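Lectin (Cicer arietinum, PDB 3V6N) agglutinates red blood cells and is a chickpea albumin of the four-bladed hemopexin beta-propeller fold that binds calcium and sodium ions. Local coordinates at residues A[27-32]-A[38-43]; A[74-79]-A[105-110]; A[84-89]-A[95-100]; A[141-144]-A[149-152]. One frame throughout, in Å; residues are numbered along the deposited sequence.

How the contacts relate
Contacts 1, 3 and 4 are outer-edge hairpins of three different sheets, centred 16 to 17 Å from the chain centre and only partly buried; contact 2, at about 13 Å, is buried. Backbone hydrogen bonds dominate the hairpins, while contact 2 rests on aromatic rings and a methionine. Contacts 1 and 3 repeat one design, a classic bulge and an Asx turn, with centres about 22 Å apart. In contact 4 a water links Arg-142 N to Gln-152 O at the equivalent end of the hairpin. Strands 74-79 and 82-87 are neighbours, which binds contact 2 to contact 3, and Phe-108 and Phe-110 carry contact 2 across to Ile-143 of contact 4.

Contact 1 of 4, residues A[27-32]-A[38-43]; sequences VLLDYA and DKVLYG
Val-27 and Val-40 meet methyl to methyl, CG1 to CG1 at 3.8 Å, their side chains crossing at about a right angle. Beside them, on the face carrying Leu-29 and Val-40, Leu-29 CD1 settles over the Lys-39 carbonyl, 3.7 Å from its O, and also approaches Val-40 CG2. The opposite face is shaped by a classic beta bulge: Leu-41 and Tyr-42 both stand across from Leu-28. Leu-28 fits against the pair, with CB 3.9 Å from Tyr-42 CB and CG 4.1 Å from Leu-41 CB. Leu-41 CG lies anti to its carbonyl carbon (chi1 -62°), which carries CD1 along the strand to Asp-30 CB. Asp-30 CB also receives Lys-39 CG, at 3.8 Å.

The bulge shows equally in the backbone. Leu-28 O takes a 2.8 Å bond from Leu-41 N and a weak one from Tyr-42 N, while Leu-28 N gives a nearly straight bond (169°) to Tyr-42 O. Gly-43 follows with a positive phi of 95°, suited to glycine. At the far end Asp-30 OD1 accepts from Ala-32 N in an Asx turn, and Ala-32 CB nudges Asp-38 N.

Strand 17-22 flanks the hairpin on its inner side, pairing with strand 25-30 and touching Leu-28, Leu-29 and Leu-41; Tyr-31 reaches His-180 and Phe-177, and Asp-38 bonds Ser-219.

Contact 2 of 4, residues A[74-79]-A[105-110]; sequences EAFIFY and ADMFPF
Phe-108 drives its ring edge toward the face of Phe-76, an edge-to-face pair with centroids 5.6 Å apart and planes at 57°. Its leading atom, CZ, stands over that face but offset toward the rim, 4.1 Å from Phe-76 CE1. The neighbouring atom of the same ring, Phe-108 CE2, meets the edge of Phe-78 near its plane, 4.0 Å from CZ of Phe-78. One phenylalanine therefore touches two rings of strand 74-79 that differ in how they receive it.

Met-107 closes in on Phe-76 as well. Met-107 CG lies 4.0 Å from Phe-76 CE1, and the bends at chi2 and chi3 fold SD and CE of Met-107 back to 4.1 Å from Phe-76 CE1. The sulfur sits 5.5 Å from the Phe-76 centroid and 81° off the ring normal, a Met-aromatic contact at the ring edge. Within its own segment, Met-107 CG also lies over one face of Phe-108.

All of this is apolar, and it is compact but small: 158 Å² is buried, and the backbones stay well apart, 10.5 Å between the CA atoms of Phe-76 and Met-107. On the outer side the chain is more open. Asp-106 and Pro-109 are exposed, and Asp-106 OD2 is hydrogen-bonded to Tyr-62 OH of the second subunit.

Inward, Phe-78 packs on Asp-65, a calcium ligand. The arrangement is that of a propeller blade whose second strand is met by the end of the short helix, and the residue just after it, that follow the outermost strand, here in the hemopexin fold.

Contact 3 of 4, residues A[84-89]-A[95-100]; sequences ARIDYA and DKIISG
Arg-85 O receives two backbone donors, Ile-98 N at 2.8 Å and Ser-99 N at 3.2 Å, both in the carbonyl plane. Arg-85 N answers with a 2.9 Å bond to Ser-99 O. Around this knot the side chains close up: Arg-85 CB abuts Ser-99 CB, and Arg-85 CD lies 4.0 Å from Ile-98 CG2, brought there by the bend at chi2 (-147°); the further bend at chi3 turns the guanidinium. Ser-99 OG sits at the edge of the guanidinium, near its plane.

Two residues facing one is the signature of a classic beta bulge, here in the outer hairpin of a propeller blade, where the segments 84-87 and 96-98 run 132° apart. Beyond it regular pairing resumes. Asp-87 N bonds Lys-96 O, and Lys-96 N returns to Asp-87 O. Ile-98 CD1 reaches back to Asp-87 CB at 4.0 Å. On the other face Ile-86 CG2 packs on Ile-97 CG1.

Asp-87 OD1 then accepts from Ala-89 N at 2.9 Å, an Asx turn that shapes the exit from the strand, while Asp-87 OD2 and Lys-96 NZ stay 4.3 Å apart, beyond a salt bridge.

Farther out, a long, weak ion pair with Glu-74 draws on the Arg-85 guanidinium, which belongs to a chain also lying on Phe-76. Ser-53 holds the Asp-95 carboxylate, Asp-69 takes the Tyr-88 hydroxyl, and Ile-97 packs on Lys-56 of the second subunit.

Contact 4 of 4, residues A[141-144]-A[149-152]; sequences ARID and RLVQ
The guanidinium of Arg-142 has Val-151 CG1 over one face, 4.1 Å above the plane and offset toward the rim, and the amide end of Gln-152 at its edge, close to the plane. The amide and guanidinium planes stand 86° apart, nearly perpendicular. The amide group also runs beside the arginine stem, with Gln-152 CD 3.8 Å from Arg-142 CD. Arg-142 reaches this place fully extended, CG anti to the backbone N (chi1 -180°) and the chain straight on to NE.

Beneath the side chains the backbones pair in antiparallel fashion. Val-151 N bonds Arg-142 O at 2.9 Å, and Val-151 CB rests 3.4 Å from that same oxygen. Farther along, Asp-144 N bonds Arg-149 O at 2.9 Å, and Arg-149 N returns a longer bond to Asp-144 O. Between these pairings Ile-143 and Leu-150 form a non-hydrogen-bonded pair, where Leu-150 CD1 touches Ile-143 CG2 and Ala-141 CB. Where direct pairing stops, a water takes over: it accepts from Arg-142 N at 2.8 Å and lies 2.6 Å from Gln-152 O, bridging the two.

Around the hairpin, Arg-142 NE forms a salt bridge with Glu-131 on the adjacent strand, and Asp-144 OD1 accepts from Thr-147 N in the connecting turn. A sulfate, probably from the crystallisation liquor, lies near Arg-142 NH1 in a long and weak ion pair. The buried arginine thus has its charge compensated by Glu-131 and its flat end confined by Val-151 and Gln-152, which probably limits its rotation.

Contact 1 of 4, residues A[27-32]-A[38-43]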
loop_
_atom_site.group_PDB
_atom_site.type_symbol
_atom_site.label_atom_id
_atom_site.label_comp_id
_atom_site.label_asym_id
_atom_site.label_seq_id
_atom_site.Cartn_x
_atom_site.Cartn_y
_atom_site.Cartn_z
ATOM N N VAL A 27 7.513 0.792 -20.306
ATOM C CA VAL A 27 7.706 0.455 -21.709
ATOM C C VAL A 27 7.887 -1.064 -21.860
ATOM O O VAL A 27 8.518 -1.732 -21.018
ATOM C CB VAL A 27 8.944 1.210 -22.266
ATOM C CG1 VAL A 27 9.460 0.609 -23.557
ATOM C CG2 VAL A 27 8.609 2.684 -22.478
ATOM N N LEU A 28 7.326 -1.604 -22.936
ATOM C CA LEU A 28 7.616 -2.958 -23.352
ATOM C C LEU A 28 8.606 -2.868 -24.489
ATOM O O LEU A 28 8.313 -2.254 -25.525
ATOM C CB LEU A 28 6.346 -3.669 -23.837
ATOM C CG LEU A 28 6.536 -5.038 -24.536
ATOM C CD1 LEU A 28 7.356 -6.005 -23.687
ATOM C CD2 LEU A 28 5.176 -5.642 -24.900
ATOM N N LEU A 29 9.771 -3.491 -24.298
ATOM C CA LEU A 29 10.858 -3.380 -25.258
ATOM C C LEU A 29 11.190 -4.733 -25.914
ATOM O O LEU A 29 11.225 -5.759 -25.224
ATOM C CB LEU A 29 12.112 -2.808 -24.572
ATOM C CG LEU A 29 13.343 -2.479 -25.427
ATOM C CD1 LEU A 29 13.157 -1.206 -26.239
ATOM C CD2 LEU A 29 14.559 -2.351 -24.532
ATOM N N ASP A 30 11.390 -4.716 -27.239
ATOM C CA ASP A 30 12.132 -5.765 -27.940
ATOM C C ASP A 30 13.583 -5.351 -27.819
ATOM O O ASP A 30 14.017 -4.422 -28.471
ATOM C CB ASP A 30 11.750 -5.831 -29.424
ATOM C CG ASP A 30 12.491 -6.941 -30.186
ATOM O OD1 ASP A 30 13.642 -7.319 -29.843
ATOM O OD2 ASP A 30 11.904 -7.452 -31.150
ATOM N N TYR A 31 14.337 -6.023 -26.964
ATOM C CA TYR A 31 15.659 -5.505 -26.601
ATOM C C TYR A 31 16.801 -6.020 -27.477
ATOM O O TYR A 31 17.950 -5.633 -27.263
ATOM C CB TYR A 31 15.936 -5.695 -25.105
ATOM C CG TYR A 31 16.041 -7.130 -24.644
ATOM C CD1 TYR A 31 14.903 -7.843 -24.248
ATOM C CD2 TYR A 31 17.278 -7.766 -24.585
ATOM C CE1 TYR A 31 14.998 -9.149 -23.823
ATOM C CE2 TYR A 31 17.383 -9.068 -24.161
ATOM C CZ TYR A 31 16.249 -9.752 -23.773
ATOM O OH TYR A 31 16.373 -11.043 -23.337
ATOM N N ALA A 32 16.474 -6.853 -28.469
ATOM C CA ALA A 32 17.403 -7.273 -29.532
ATOM C C ALA A 32 18.854 -7.563 -29.072
ATOM O O ALA A 32 19.795 -6.832 -29.415
ATOM C CB ALA A 32 17.383 -6.256 -30.661
ATOM N N ASP A 38 16.421 -3.136 -32.051
ATOM C CA ASP A 38 15.620 -2.916 -30.836
ATOM C C ASP A 38 14.448 -2.000 -31.162
ATOM O O ASP A 38 14.565 -1.115 -32.005
ATOM C CB ASP A 38 16.465 -2.301 -29.718
ATOM C CG ASP A 38 17.072 -0.974 -30.112
ATOM O OD1 ASP A 38 17.772 -0.915 -31.127
ATOM O OD2 ASP A 38 16.858 0.016 -29.400
ATOM N N LYS A 39 13.311 -2.233 -30.516
ATOM C CA LYS A 39 12.128 -1.410 -30.752
ATOM C C LYS A 39 11.161 -1.420 -29.579
ATOM O O LYS A 39 10.968 -2.443 -28.919
ATOM C CB LYS A 39 11.403 -1.804 -32.045
ATOM C CG LYS A 39 11.140 -3.286 -32.233
ATOM C CD LYS A 39 10.131 -3.509 -33.359
ATOM C CE LYS A 39 9.948 -5.000 -33.644
ATOM N NZ LYS A 39 8.542 -5.371 -33.996
ATOM N N VAL A 40 10.561 -0.263 -29.342
ATOM C CA VAL A 40 9.552 -0.090 -28.306
ATOM C C VAL A 40 8.256 -0.658 -28.846
ATOM O O VAL A 40 7.722 -0.151 -29.832
ATOM C CB VAL A 40 9.374 1.400 -27.948
ATOM C CG1 VAL A 40 8.172 1.598 -27.017
ATOM C CG2 VAL A 40 10.657 1.942 -27.324
ATOM N N LEU A 41 7.767 -1.722 -28.219
ATOM C CA LEU A 41 6.563 -2.394 -28.697
ATOM C C LEU A 41 5.289 -1.843 -28.070
ATOM O O LEU A 41 4.188 -2.073 -28.577
ATOM C CB LEU A 41 6.648 -3.892 -28.428
ATOM C CG LEU A 41 7.761 -4.684 -29.099
ATOM C CD1 LEU A 41 7.705 -6.100 -28.549
ATOM C CD2 LEU A 41 7.610 -4.679 -30.621
ATOM N N TYR A 42 5.429 -1.147 -26.951
ATOM C CA TYR A 42 4.264 -0.599 -26.251
ATOM C C TYR A 42 4.725 0.436 -25.239
ATOM O O TYR A 42 5.713 0.228 -24.530
ATOM C CB TYR A 42 3.475 -1.708 -25.541
ATOM C CG TYR A 42 2.117 -1.272 -25.058
ATOM C CD1 TYR A 42 1.019 -1.256 -25.926
ATOM C CD2 TYR A 42 1.914 -0.882 -23.735
ATOM C CE1 TYR A 42 -0.239 -0.856 -25.488
ATOM C CE2 TYR A 42 0.661 -0.478 -23.291
ATOM C CZ TYR A 42 -0.410 -0.467 -24.177
ATOM O OH TYR A 42 -1.663 -0.086 -23.744
ATOM N N GLY A 43 4.002 1.545 -25.179
ATOM C CA GLY A 43 4.345 2.626 -24.259
ATOM C C GLY A 43 5.187 3.697 -24.921
ATOM O O GLY A 43 5.372 3.681 -26.128
#

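Contact 2 of 4, residues A[74-79]-A[105-110]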
loop_
_atom_site.group_PDB
_atom_site.type_symbol
_atom_site.label_atom_id
_atom_site.label_comp_id
_atom_site.label_asym_id
_atom_site.label_seq_id
_atom_site.Cartn_x
_atom_site.Cartn_y
_atom_site.Cartn_z
ATOM N N GLU A 74 4.071 -15.155 -14.829
ATOM C CA GLU A 74 3.904 -14.557 -13.515
ATOM C C GLU A 74 5.168 -13.847 -13.058
ATOM O O GLU A 74 6.264 -14.349 -13.265
ATOM C CB GLU A 74 3.427 -15.603 -12.501
ATOM C CG GLU A 74 2.118 -16.279 -12.913
ATOM C CD GLU A 74 1.742 -17.440 -12.013
ATOM O OE1 GLU A 74 2.322 -17.583 -10.927
ATOM O OE2 GLU A 74 0.845 -18.218 -12.390
ATOM N N ALA A 75 5.002 -12.675 -12.449
ATOM C CA ALA A 75 6.126 -11.881 -11.924
ATOM C C ALA A 75 5.835 -11.320 -10.527
ATOM O O ALA A 75 4.682 -11.058 -10.198
ATOM C CB ALA A 75 6.435 -10.744 -12.878
ATOM N N PHE A 76 6.878 -11.161 -9.711
ATOM C CA PHE A 76 6.765 -10.429 -8.454
ATOM C C PHE A 76 7.068 -8.977 -8.769
ATOM O O PHE A 76 8.020 -8.669 -9.497
ATOM C CB PHE A 76 7.728 -10.949 -7.369
ATOM C CG PHE A 76 7.181 -12.110 -6.558
ATOM C CD1 PHE A 76 6.295 -11.895 -5.506
ATOM C CD2 PHE A 76 7.556 -13.420 -6.855
ATOM C CE1 PHE A 76 5.779 -12.962 -4.778
ATOM C CE2 PHE A 76 7.045 -14.495 -6.141
ATOM C CZ PHE A 76 6.153 -14.268 -5.096
ATOM N N ILE A 77 6.237 -8.086 -8.256
ATOM C CA ILE A 77 6.475 -6.650 -8.414
ATOM C C ILE A 77 6.547 -6.057 -7.003
ATOM O O ILE A 77 5.981 -6.621 -6.068
ATOM C CB ILE A 77 5.391 -5.976 -9.308
ATOM C CG1 ILE A 77 4.001 -6.159 -8.679
ATOM C CG2 ILE A 77 5.452 -6.534 -10.742
ATOM C CD1 ILE A 77 2.926 -5.270 -9.275
ATOM N N PHE A 78 7.269 -4.959 -6.836
ATOM C CA PHE A 78 7.416 -4.332 -5.523
ATOM C C PHE A 78 7.173 -2.837 -5.599
ATOM O O PHE A 78 7.377 -2.231 -6.641
ATOM C CB PHE A 78 8.829 -4.540 -4.966
ATOM C CG PHE A 78 9.198 -5.980 -4.737
ATOM C CD1 PHE A 78 9.259 -6.490 -3.457
ATOM C CD2 PHE A 78 9.478 -6.824 -5.809
ATOM C CE1 PHE A 78 9.613 -7.814 -3.245
ATOM C CE2 PHE A 78 9.835 -8.146 -5.610
ATOM C CZ PHE A 78 9.904 -8.641 -4.324
ATOM N N TYR A 79 6.729 -2.264 -4.481
ATOM C CA TYR A 79 6.792 -0.826 -4.258
ATOM C C TYR A 79 7.063 -0.567 -2.771
ATOM O O TYR A 79 6.267 -0.977 -1.898
ATOM C CB TYR A 79 5.522 -0.098 -4.706
ATOM C CG TYR A 79 5.601 1.377 -4.340
ATOM C CD1 TYR A 79 6.449 2.233 -5.042
ATOM C CD2 TYR A 79 4.871 1.900 -3.268
ATOM C CE1 TYR A 79 6.558 3.565 -4.707
ATOM C CE2 TYR A 79 4.967 3.245 -2.928
ATOM C CZ TYR A 79 5.808 4.071 -3.656
ATOM O OH TYR A 79 5.936 5.410 -3.333
ATOM N N ALA A 105 7.914 -8.595 4.526
ATOM C CA ALA A 105 8.131 -9.482 5.670
ATOM C C ALA A 105 7.113 -10.618 5.746
ATOM O O ALA A 105 7.429 -11.685 6.268
ATOM C CB ALA A 105 8.126 -8.690 6.976
ATOM N N ASP A 106 5.900 -10.383 5.247
ATOM C CA ASP A 106 4.852 -11.400 5.240
ATOM C C ASP A 106 4.992 -12.350 4.067
ATOM O O ASP A 106 4.580 -13.501 4.149
ATOM C CB ASP A 106 3.458 -10.762 5.202
ATOM C CG ASP A 106 3.076 -10.101 6.526
ATOM O OD1 ASP A 106 3.701 -10.388 7.570
ATOM O OD2 ASP A 106 2.152 -9.272 6.520
ATOM N N MET A 107 5.542 -11.866 2.962
ATOM C CA MET A 107 5.746 -12.717 1.793
ATOM C C MET A 107 7.055 -13.501 1.918
ATOM O O MET A 107 7.134 -14.642 1.470
ATOM C CB MET A 107 5.741 -11.864 0.525
ATOM C CG MET A 107 5.547 -12.643 -0.763
ATOM S SD MET A 107 3.808 -12.902 -1.148
ATOM C CE MET A 107 3.375 -11.343 -1.912
ATOM N N PHE A 108 8.069 -12.870 2.519
ATOM C CA PHE A 108 9.423 -13.433 2.679
ATOM C C PHE A 108 9.918 -13.185 4.099
ATOM O O PHE A 108 10.658 -12.225 4.329
ATOM C CB PHE A 108 10.424 -12.784 1.706
ATOM C CG PHE A 108 9.984 -12.788 0.267
ATOM C CD1 PHE A 108 9.999 -13.963 -0.483
ATOM C CD2 PHE A 108 9.569 -11.613 -0.343
ATOM C CE1 PHE A 108 9.596 -13.966 -1.809
ATOM C CE2 PHE A 108 9.157 -11.609 -1.676
ATOM C CZ PHE A 108 9.169 -12.788 -2.408
ATOM N N PRO A 109 9.522 -14.049 5.061
ATOM C CA PRO A 109 9.835 -13.803 6.478
ATOM C C PRO A 109 11.316 -13.792 6.834
ATOM O O PRO A 109 11.698 -13.198 7.844
ATOM C CB PRO A 109 9.122 -14.957 7.204
ATOM C CG PRO A 109 8.017 -15.365 6.270
ATOM C CD PRO A 109 8.612 -15.201 4.894
ATOM N N PHE A 110 12.150 -14.437 6.020
ATOM C CA PHE A 110 13.600 -14.472 6.277
ATOM C C PHE A 110 14.234 -13.080 6.165
ATOM O O PHE A 110 15.365 -12.864 6.608
ATOM C CB PHE A 110 14.305 -15.483 5.357
ATOM C CG PHE A 110 13.824 -15.455 3.922
ATOM C CD1 PHE A 110 12.882 -16.379 3.471
ATOM C CD2 PHE A 110 14.318 -14.516 3.027
ATOM C CE1 PHE A 110 12.439 -16.365 2.157
ATOM C CE2 PHE A 110 13.883 -14.495 1.712
ATOM C CZ PHE A 110 12.942 -15.417 1.272
#

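Contact 3 of 4, residues A[84-89]-A[95-100]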
loop_
_atom_site.group_PDB
_atom_site.type_symbol
_atom_site.label_atom_id
_atom_site.label_comp_id
_atom_site.label_asym_id
_atom_site.label_seq_id
_atom_site.Cartn_x
_atom_site.Cartn_y
_atom_site.Cartn_z
ATOM N N ALA A 84 3.599 -7.893 -4.696
ATOM C CA ALA A 84 2.477 -8.688 -5.190
ATOM C C ALA A 84 2.970 -9.673 -6.240
ATOM O O ALA A 84 3.988 -9.427 -6.901
ATOM C CB ALA A 84 1.379 -7.783 -5.765
ATOM N N ARG A 85 2.268 -10.794 -6.373
ATOM C CA ARG A 85 2.514 -11.719 -7.481
ATOM C C ARG A 85 1.457 -11.479 -8.559
ATOM O O ARG A 85 0.256 -11.552 -8.282
ATOM C CB ARG A 85 2.474 -13.173 -7.003
ATOM C CG ARG A 85 2.980 -14.149 -8.055
ATOM C CD ARG A 85 2.248 -15.479 -7.983
ATOM N NE ARG A 85 2.551 -16.297 -6.805
ATOM C CZ ARG A 85 3.540 -17.202 -6.703
ATOM N NH1 ARG A 85 4.403 -17.406 -7.704
ATOM N NH2 ARG A 85 3.681 -17.910 -5.573
ATOM N N ILE A 86 1.886 -11.158 -9.775
ATOM C CA ILE A 86 0.915 -10.892 -10.836
ATOM C C ILE A 86 1.028 -11.829 -12.050
ATOM O O ILE A 86 2.093 -12.377 -12.335
ATOM C CB ILE A 86 0.952 -9.427 -11.349
ATOM C CG1 ILE A 86 2.342 -9.072 -11.931
ATOM C CG2 ILE A 86 0.479 -8.449 -10.279
ATOM C CD1 ILE A 86 2.316 -7.864 -12.853
ATOM N N ASP A 87 -0.099 -12.007 -12.743
ATOM C CA ASP A 87 -0.099 -12.594 -14.066
ATOM C C ASP A 87 -0.052 -11.412 -15.025
ATOM O O ASP A 87 -1.023 -10.677 -15.129
ATOM C CB ASP A 87 -1.367 -13.424 -14.274
ATOM C CG ASP A 87 -1.476 -14.029 -15.691
ATOM O OD1 ASP A 87 -0.782 -13.592 -16.637
ATOM O OD2 ASP A 87 -2.314 -14.929 -15.859
ATOM N N TYR A 88 1.070 -11.220 -15.714
ATOM C CA TYR A 88 1.233 -10.051 -16.588
ATOM C C TYR A 88 0.728 -10.282 -18.025
ATOM O O TYR A 88 0.765 -9.365 -18.857
ATOM C CB TYR A 88 2.680 -9.514 -16.566
ATOM C CG TYR A 88 3.753 -10.505 -17.000
ATOM C CD1 TYR A 88 4.406 -11.314 -16.056
ATOM C CD2 TYR A 88 4.134 -10.620 -18.342
ATOM C CE1 TYR A 88 5.382 -12.210 -16.431
ATOM C CE2 TYR A 88 5.105 -11.529 -18.739
ATOM C CZ TYR A 88 5.732 -12.311 -17.783
ATOM O OH TYR A 88 6.709 -13.208 -18.148
ATOM N N ALA A 89 0.264 -11.504 -18.304
ATOM C CA ALA A 89 -0.533 -11.807 -19.506
ATOM C C ALA A 89 -0.066 -11.046 -20.750
ATOM O O ALA A 89 -0.779 -10.169 -21.237
ATOM C CB ALA A 89 -2.005 -11.498 -19.236
ATOM N N ASP A 95 -4.351 -9.338 -17.536
ATOM C CA ASP A 95 -3.497 -9.223 -16.332
ATOM C C ASP A 95 -4.315 -9.320 -15.039
ATOM O O ASP A 95 -5.452 -8.858 -14.985
ATOM C CB ASP A 95 -2.715 -7.913 -16.330
ATOM C CG ASP A 95 -3.618 -6.715 -16.491
ATOM O OD1 ASP A 95 -4.245 -6.607 -17.563
ATOM O OD2 ASP A 95 -3.734 -5.919 -15.550
ATOM N N LYS A 96 -3.742 -9.929 -14.005
ATOM C CA LYS A 96 -4.436 -10.017 -12.721
ATOM C C LYS A 96 -3.463 -10.170 -11.556
ATOM O O LYS A 96 -2.363 -10.705 -11.714
ATOM C CB LYS A 96 -5.458 -11.165 -12.727
ATOM C CG LYS A 96 -4.843 -12.534 -12.501
ATOM C CD LYS A 96 -5.543 -13.592 -13.339
ATOM C CE LYS A 96 -5.126 -14.992 -12.929
ATOM N NZ LYS A 96 -5.887 -16.005 -13.705
ATOM N N ILE A 97 -3.871 -9.694 -10.386
ATOM C CA ILE A 97 -3.116 -9.959 -9.172
ATOM C C ILE A 97 -3.452 -11.363 -8.678
ATOM O O ILE A 97 -4.605 -11.680 -8.427
ATOM C CB ILE A 97 -3.377 -8.901 -8.074
ATOM C CG1 ILE A 97 -2.970 -7.509 -8.582
ATOM C CG2 ILE A 97 -2.633 -9.256 -6.781
ATOM C CD1 ILE A 97 -3.243 -6.369 -7.615
ATOM N N ILE A 98 -2.439 -12.202 -8.543
ATOM C CA ILE A 98 -2.637 -13.547 -8.007
ATOM C C ILE A 98 -2.566 -13.544 -6.479
ATOM O O ILE A 98 -3.420 -14.142 -5.823
ATOM C CB ILE A 98 -1.611 -14.536 -8.596
ATOM C CG1 ILE A 98 -1.801 -14.628 -10.108
ATOM C CG2 ILE A 98 -1.747 -15.914 -7.955
ATOM C CD1 ILE A 98 -0.637 -15.276 -10.825
ATOM N N SER A 99 -1.549 -12.871 -5.928
ATOM C CA SER A 99 -1.306 -12.806 -4.483
ATOM C C SER A 99 -0.956 -11.387 -4.086
ATOM O O SER A 99 -0.065 -10.788 -4.677
ATOM C CB SER A 99 -0.093 -13.648 -4.094
ATOM O OG SER A 99 -0.428 -14.988 -3.847
ATOM N N GLY A 100 -1.624 -10.873 -3.061
ATOM C CA GLY A 100 -1.213 -9.627 -2.452
ATOM C C GLY A 100 -2.167 -8.488 -2.743
ATOM O O GLY A 100 -3.286 -8.730 -3.194
#

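Contact 4 of 4, residues A[141-144]-A[149-152]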
loop_
_atom_site.group_PDB
_atom_site.type_symbol
_atom_site.label_atom_id
_atom_site.label_comp_id
_atom_site.label_asym_id
_atom_site.label_seq_id
_atom_site.Cartn_x
_atom_site.Cartn_y
_atom_site.Cartn_z
ATOM N N ALA A 141 20.992 -10.984 -1.960
ATOM C CA ALA A 141 20.425 -12.178 -1.379
ATOM C C ALA A 141 20.061 -13.138 -2.493
ATOM O O ALA A 141 19.806 -12.742 -3.642
ATOM C CB ALA A 141 19.205 -11.842 -0.539
ATOM N N ARG A 142 20.054 -14.412 -2.155
ATOM C CA ARG A 142 19.785 -15.427 -3.130
ATOM C C ARG A 142 18.694 -16.304 -2.535
ATOM O O ARG A 142 18.896 -16.900 -1.481
ATOM C CB ARG A 142 21.065 -16.201 -3.408
ATOM C CG ARG A 142 20.944 -17.310 -4.427
ATOM C CD ARG A 142 22.308 -17.978 -4.594
ATOM N NE ARG A 142 22.191 -19.207 -5.370
ATOM C CZ ARG A 142 23.132 -20.144 -5.441
ATOM N NH1 ARG A 142 24.279 -20.000 -4.786
ATOM N NH2 ARG A 142 22.922 -21.228 -6.173
ATOM N N ILE A 143 17.533 -16.338 -3.190
ATOM C CA ILE A 143 16.356 -17.046 -2.667
ATOM C C ILE A 143 15.809 -18.047 -3.666
ATOM O O ILE A 143 16.121 -17.989 -4.851
ATOM C CB ILE A 143 15.199 -16.088 -2.269
ATOM C CG1 ILE A 143 14.533 -15.473 -3.523
ATOM C CG2 ILE A 143 15.711 -15.011 -1.322
ATOM C CD1 ILE A 143 13.123 -14.952 -3.317
ATOM N N ASP A 144 15.001 -18.970 -3.167
ATOM C CA ASP A 144 14.223 -19.873 -4.006
ATOM C C ASP A 144 12.788 -19.410 -3.815
ATOM O O ASP A 144 12.254 -19.494 -2.700
ATOM C CB ASP A 144 14.415 -21.329 -3.548
ATOM C CG ASP A 144 13.605 -22.334 -4.364
ATOM O OD1 ASP A 144 12.428 -22.097 -4.691
ATOM O OD2 ASP A 144 14.147 -23.403 -4.664
ATOM N N ARG A 149 12.658 -19.835 0.423
ATOM C CA ARG A 149 13.823 -20.037 1.265
ATOM C C ARG A 149 15.016 -19.194 0.859
ATOM O O ARG A 149 15.361 -19.102 -0.317
ATOM C CB ARG A 149 14.243 -21.499 1.245
ATOM C CG ARG A 149 13.478 -22.392 2.208
ATOM C CD ARG A 149 13.729 -23.855 1.886
ATOM N NE ARG A 149 13.423 -24.728 3.028
ATOM C CZ ARG A 149 13.523 -26.056 3.003
ATOM N NH1 ARG A 149 13.906 -26.674 1.895
ATOM N NH2 ARG A 149 13.229 -26.763 4.089
ATOM N N LEU A 150 15.649 -18.605 1.864
ATOM C CA LEU A 150 16.952 -17.978 1.719
ATOM C C LEU A 150 18.007 -19.070 1.553
ATOM O O LEU A 150 18.180 -19.904 2.428
ATOM C CB LEU A 150 17.224 -17.096 2.945
ATOM C CG LEU A 150 18.446 -16.185 3.010
ATOM C CD1 LEU A 150 18.250 -14.943 2.130
ATOM C CD2 LEU A 150 18.658 -15.794 4.474
ATOM N N VAL A 151 18.693 -19.065 0.415
ATOM C CA VAL A 151 19.613 -20.144 0.037
ATOM C C VAL A 151 20.996 -20.044 0.702
ATOM O O VAL A 151 21.659 -21.065 0.901
ATOM C CB VAL A 151 19.771 -20.226 -1.500
ATOM C CG1 VAL A 151 21.030 -21.000 -1.883
ATOM C CG2 VAL A 151 18.528 -20.848 -2.133
ATOM N N GLN A 152 21.426 -18.826 1.034
ATOM C CA GLN A 152 22.718 -18.616 1.691
ATOM C C GLN A 152 22.660 -17.300 2.470
ATOM O O GLN A 152 21.732 -16.519 2.285
ATOM C CB GLN A 152 23.851 -18.572 0.640
ATOM C CG GLN A 152 23.823 -17.337 -0.258
ATOM C CD GLN A 152 24.569 -17.483 -1.587
ATOM O OE1 GLN A 152 24.970 -16.483 -2.182
ATOM N NE2 GLN A 152 24.739 -18.713 -2.065
HETATM O O HOH W 1 21.338 -14.893 0.258
#